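Local structure of extracellular solute-binding protein, family 5 (Chelativorans sp., 6WM6) at residues 325-328 / 329-333; 427-431 / 432-436; 444-447 / 448-451. The protein binds EDTA and other aminopolycarboxylates in the periplasm, probably as the solute-binding component of an ABC transporter. All blocks are in the same frame, centred on the assembly; numbering follows the deposited sequence.

All three contacts are local turns of the chain, met in order along the sequence, but only the first two touch. The centres of contacts 1 and 2 lie 10 Å apart: the last turn of helix 321-330 packs on the end of helix 416-429 and the loop that follows it. There Val327 CG2 lies 3.8 Å from Leu434 CD1, and the ring of Tyr428 lies against Ile331, with CD2 3.8 Å from Ile331 CA. Contact 3, a surface turn between strands 436-439 and 456-462, stands apart. Its centre is 23 Å from both others, and its nearest atoms are about 15 Å from those of contact 1 and about 14 Å from those of contact 2.

Contact 1 (325-328 / 329-333); sequences KAVL and TAIDA
Helix 321-330 ends over Lys325 to Ile331, with Thr329 N, Ala330 N and Ile331 N bonding back to the carbonyls of Lys325, Ala326 and Val327, the last at 3.1 Å from Ile331 N to Val327 O. Lys325 O carries a second bond, because Thr329 OG1 donates to it at 2.8 Å. The hydroxyl is brought there by a chi1 of -62°, which lays OG1 beside its own backbone N. Amide and hydroxyl then grip the oxygen from opposite faces of the carbonyl plane. This is the familiar threonine-to-carbonyl bond one helical turn back, and it lets a buried hydroxyl find its partner inside helix 321-330. A valine in its place would probably leave Lys325 O with the amide bond alone and lose the second hold on that turn. At Ile331 the backbone leaves helical angles, yet the side chain folds back over the last turn: CG1 sits 3.3 Å from Val327 O, while CD1 meets Val327 CG1 at 4.1 Å and Leu328 CD2 at 4.2 Å. Met309 of strand 305-311 packs against Val327, Leu328 and Ile331, and Asp332 next caps helix 333-340 through Asp335 N.

Contact 2 (427-431 / 432-436); sequences GYIAP and LGLKT
Ile429 reaches forward to three residues of 432-436 with its side chain and backbone. Its carbonyl takes the amide of Leu432, 3.0 Å from Leu432 N to Ile429 O, with the donor standing well above the carbonyl plane, as is usual for an i+3 to i bond of 3-10 type. Its CG1 branch lies between the backbone N and the carbonyl carbon (chi1 67°), which sends CD1 across to the returning chain. There it meets Thr436 CG2 at 3.8 Å and Leu434 CB at 4.1 Å, both approaches being oblique. The result is a small buried apolar patch that Val327 of helix 321-330 extends.

Ala430 comes next and works through its backbone. Its carbonyl accepts from the glycine amide, Gly433 N to Ala430 O being 2.9 Å. Its CA-H points almost straight at Leu434 O (171° at the hydrogen), with 3.6 Å between Ala430 CA and that oxygen. A water lies between Ala430 O and Leu434 O, within bonding distance of both, on the outer side of the turn.

Pro431 is exposed, and its ring reaches Val377 of helix 377-386. Leu432 turns inward instead: CB lies 3.3 Å from Ile429 O, and the side chain continues to Ala330 and Ala380.

Gly433, at a phi of 84°, then takes a left-handed conformation in which a CB would be jammed against the preceding carbonyl. Helix 416-429 thus runs out through a 3-10 turn and a left-handed glycine before the chain enters strand 436-439, which lies parallel to strand 407-410: the helix-to-strand return of a beta-alpha-beta crossover.

Contact 3 (444-447 / 448-451); sequences ATAD and YLLS
The side chains of Thr445 and Tyr448 run alongside each other in one direction and make the close side-chain meeting of this turn. Thr445 OG1 stands 3.2 Å from Tyr448 CD2 and 3.6 Å from Tyr448 CG, a van der Waals contact that approaches the ring obliquely. With chi1 at 59°, the hydroxyl of Thr445 sits between its own backbone N and carbonyl carbon, on the side where the tyrosine ring comes round. The ring is held close only at this CG and CD2 end; Tyr448 as a whole is exposed and touches a crystal neighbour.

Beneath this pair the backbone is wound into two overlapping beta turns. Tyr448 N donates to Thr445 O, and one residue on Leu449 N donates to Ala446 O at 3.1 Å, the latter bond fairly straight at 163°. In both, the donor stands high above the carbonyl plane, as expected of i+3 to i bonds in beta turns. The leucine side chain then lies back along the turn: Leu449 CG is 3.5 Å from Ala446 O, while its CD1 comes 4.4 Å from Ala446 CB in a light apolar touch.

Elsewhere the turn is looser and wet. Two waters bridge the carbonyls here: one donates to Ala446 O and to Leu449 O, the second to Asp447 O (2.9 Å from the water) and also to Leu449 O. The leucine carbonyl therefore accepts from both waters and is tied back to two carbonyls of the first segment. Asp447 is exposed and turns its carboxylate away from the turn.

The turn belongs to the loop between strands 436-439 and 456-462. Asn453 bonds to the backbone of Tyr448 and Leu450, and the inward side chains settle on the second strand and its approach, Ala446 on Asn459 and Leu449 on Phe454 and His457.

Contact 1 (325-328 / 329-333)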
# COMPACT_ATOMS: atom_id res chain seq x y z
N LYS A 325 17.64 21.43 -2.65
CA LYS A 325 18.79 20.64 -3.05
C LYS A 325 19.89 20.66 -2.00
O LYS A 325 20.55 19.64 -1.77
CB LYS A 325 19.31 21.09 -4.41
CG LYS A 325 18.32 20.77 -5.52
CD LYS A 325 18.81 21.13 -6.91
CE LYS A 325 17.77 20.64 -7.91
NZ LYS A 325 18.15 20.86 -9.33
N ALA A 326 20.09 21.80 -1.34
CA ALA A 326 21.11 21.87 -0.31
C ALA A 326 20.76 20.96 0.87
O ALA A 326 21.62 20.21 1.36
CB ALA A 326 21.28 23.31 0.17
N VAL A 327 19.51 21.00 1.31
CA VAL A 327 19.08 20.12 2.40
C VAL A 327 19.28 18.66 2.03
O VAL A 327 19.82 17.86 2.81
CB VAL A 327 17.63 20.44 2.80
CG1 VAL A 327 16.99 19.30 3.61
CG2 VAL A 327 17.59 21.76 3.56
N LEU A 328 18.85 18.28 0.82
CA LEU A 328 18.95 16.88 0.44
C LEU A 328 20.41 16.44 0.30
O LEU A 328 20.74 15.29 0.62
CB LEU A 328 18.20 16.60 -0.85
CG LEU A 328 16.68 16.84 -0.81
CD1 LEU A 328 16.05 16.31 -2.08
CD2 LEU A 328 16.08 16.24 0.43
N THR A 329 21.29 17.34 -0.12
CA THR A 329 22.71 17.01 -0.26
C THR A 329 23.37 16.83 1.10
O THR A 329 24.23 15.96 1.27
CB THR A 329 23.37 18.10 -1.08
OG1 THR A 329 22.80 18.15 -2.38
CG2 THR A 329 24.89 17.87 -1.23
N ALA A 330 22.98 17.64 2.09
CA ALA A 330 23.54 17.54 3.43
C ALA A 330 23.07 16.30 4.18
O ALA A 330 23.78 15.79 5.05
CB ALA A 330 23.15 18.79 4.22
N ILE A 331 21.87 15.80 3.88
CA ILE A 331 21.40 14.59 4.55
C ILE A 331 22.34 13.45 4.23
O ILE A 331 22.72 13.22 3.08
CB ILE A 331 19.94 14.30 4.14
CG1 ILE A 331 19.03 15.33 4.77
CG2 ILE A 331 19.55 12.89 4.51
CD1 ILE A 331 17.59 15.28 4.27
N ASP A 332 22.72 12.69 5.27
CA ASP A 332 23.61 11.54 5.13
C ASP A 332 22.75 10.28 5.18
O ASP A 332 22.41 9.80 6.26
CB ASP A 332 24.64 11.55 6.26
CG ASP A 332 25.71 10.47 6.12
OD1 ASP A 332 25.46 9.45 5.45
OD2 ASP A 332 26.79 10.66 6.70
N ALA A 333 22.39 9.76 4.01
CA ALA A 333 21.48 8.62 3.95
C ALA A 333 22.15 7.35 4.48
O ALA A 333 21.46 6.50 5.06
CB ALA A 333 20.97 8.40 2.52

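Contact 2 (427-431 / 432-436)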
# COMPACT_ATOMS: atom_id res chain seq x y z
N GLY A 427 20.04 17.16 12.74
CA GLY A 427 21.47 17.27 12.95
C GLY A 427 22.27 17.42 11.67
O GLY A 427 23.27 18.15 11.64
N TYR A 428 21.84 16.75 10.59
CA TYR A 428 22.58 16.87 9.34
C TYR A 428 22.54 18.29 8.77
O TYR A 428 23.50 18.72 8.11
CB TYR A 428 22.03 15.93 8.26
CG TYR A 428 22.01 14.47 8.62
CD1 TYR A 428 23.02 13.88 9.38
CD2 TYR A 428 20.95 13.66 8.21
CE1 TYR A 428 22.97 12.53 9.71
CE2 TYR A 428 20.91 12.34 8.54
CZ TYR A 428 21.91 11.77 9.28
OH TYR A 428 21.83 10.44 9.60
N ILE A 429 21.43 19.01 8.97
CA ILE A 429 21.28 20.33 8.37
C ILE A 429 21.66 21.46 9.31
O ILE A 429 21.72 22.62 8.87
CB ILE A 429 19.87 20.55 7.78
CG1 ILE A 429 18.80 20.60 8.87
CG2 ILE A 429 19.56 19.44 6.78
CD1 ILE A 429 17.43 20.96 8.34
N ALA A 430 21.93 21.16 10.58
CA ALA A 430 22.34 22.22 11.50
C ALA A 430 23.60 22.94 11.01
O ALA A 430 23.66 24.17 11.16
CB ALA A 430 22.53 21.64 12.90
N PRO A 431 24.59 22.27 10.42
CA PRO A 431 25.76 23.01 9.91
C PRO A 431 25.45 23.98 8.79
O PRO A 431 26.28 24.86 8.49
CB PRO A 431 26.70 21.89 9.43
CG PRO A 431 26.30 20.69 10.21
CD PRO A 431 24.81 20.81 10.43
N LEU A 432 24.30 23.87 8.13
CA LEU A 432 23.88 24.84 7.13
C LEU A 432 23.31 26.10 7.76
O LEU A 432 22.96 27.03 7.02
CB LEU A 432 22.84 24.23 6.20
CG LEU A 432 23.24 22.93 5.50
CD1 LEU A 432 22.12 22.49 4.54
CD2 LEU A 432 24.57 23.05 4.77
N GLY A 433 23.20 26.16 9.08
CA GLY A 433 22.57 27.29 9.72
C GLY A 433 21.07 27.19 9.82
O GLY A 433 20.39 28.21 9.99
N LEU A 434 20.51 25.99 9.66
CA LEU A 434 19.08 25.75 9.73
C LEU A 434 18.70 25.10 11.04
O LEU A 434 19.45 24.31 11.62
CB LEU A 434 18.66 24.82 8.58
CG LEU A 434 18.82 25.45 7.19
CD1 LEU A 434 18.68 24.37 6.12
CD2 LEU A 434 17.79 26.54 6.98
N LYS A 435 17.51 25.47 11.53
CA LYS A 435 16.92 24.87 12.72
C LYS A 435 15.62 24.20 12.33
O LYS A 435 15.03 24.51 11.29
CB LYS A 435 16.63 25.93 13.78
CG LYS A 435 17.85 26.67 14.29
CD LYS A 435 17.44 27.91 15.08
CE LYS A 435 18.64 28.80 15.38
NZ LYS A 435 18.24 30.19 15.75
N THR A 436 15.15 23.29 13.16
CA THR A 436 13.90 22.61 12.92
C THR A 436 13.02 22.60 14.16
O THR A 436 13.50 22.72 15.30
CB THR A 436 14.08 21.17 12.47
OG1 THR A 436 14.51 20.38 13.59
CG2 THR A 436 15.10 21.10 11.36
O HOH W 1 21.72 25.46 12.98

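Contact 3 (444-447 / 448-451)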
# COMPACT_ATOMS: atom_id res chain seq x y z
N ALA A 444 -0.78 15.62 12.22
CA ALA A 444 0.43 15.61 11.40
C ALA A 444 0.39 14.54 10.33
O ALA A 444 1.45 14.07 9.87
CB ALA A 444 1.67 15.43 12.29
N THR A 445 -0.79 14.14 9.89
CA THR A 445 -0.93 13.16 8.83
C THR A 445 -0.89 13.83 7.46
O THR A 445 -1.03 15.05 7.33
CB THR A 445 -2.26 12.42 8.97
OG1 THR A 445 -3.32 13.37 8.91
CG2 THR A 445 -2.32 11.65 10.29
N ALA A 446 -0.66 13.01 6.44
CA ALA A 446 -0.63 13.53 5.07
C ALA A 446 -1.96 14.18 4.69
O ALA A 446 -1.97 15.23 4.03
CB ALA A 446 -0.30 12.39 4.11
N ASP A 447 -3.08 13.59 5.11
CA ASP A 447 -4.40 14.14 4.78
C ASP A 447 -4.54 15.58 5.26
O ASP A 447 -5.30 16.37 4.66
CB ASP A 447 -5.49 13.30 5.46
CG ASP A 447 -5.93 12.11 4.63
OD1 ASP A 447 -5.47 11.98 3.48
OD2 ASP A 447 -6.76 11.32 5.13
N TYR A 448 -3.86 15.94 6.33
CA TYR A 448 -4.01 17.26 6.94
C TYR A 448 -2.91 18.24 6.52
O TYR A 448 -2.90 19.38 6.98
CB TYR A 448 -4.05 17.14 8.46
CG TYR A 448 -5.31 16.42 8.96
CD1 TYR A 448 -6.52 16.56 8.29
CD2 TYR A 448 -5.27 15.62 10.09
CE1 TYR A 448 -7.66 15.92 8.73
CE2 TYR A 448 -6.41 14.97 10.54
CZ TYR A 448 -7.60 15.13 9.86
OH TYR A 448 -8.74 14.49 10.29
N LEU A 449 -2.00 17.84 5.62
CA LEU A 449 -1.00 18.78 5.14
C LEU A 449 -1.67 19.93 4.40
O LEU A 449 -2.65 19.75 3.66
CB LEU A 449 -0.01 18.09 4.20
CG LEU A 449 0.94 17.08 4.83
CD1 LEU A 449 1.66 16.28 3.74
CD2 LEU A 449 1.95 17.78 5.72
N LEU A 450 -1.11 21.13 4.57
CA LEU A 450 -1.53 22.33 3.87
C LEU A 450 -0.29 23.03 3.33
O LEU A 450 0.79 22.94 3.92
CB LEU A 450 -2.25 23.30 4.80
CG LEU A 450 -3.50 22.76 5.49
CD1 LEU A 450 -3.89 23.71 6.62
CD2 LEU A 450 -4.63 22.59 4.51
N SER A 451 -0.46 23.79 2.24
CA SER A 451 0.67 24.56 1.74
C SER A 451 1.28 25.42 2.83
O SER A 451 2.48 25.70 2.80
CB SER A 451 0.24 25.44 0.57
OG SER A 451 -0.16 24.67 -0.53
O HOH W 2 -2.94 17.33 2.18
O HOH W 3 -5.49 19.28 4.34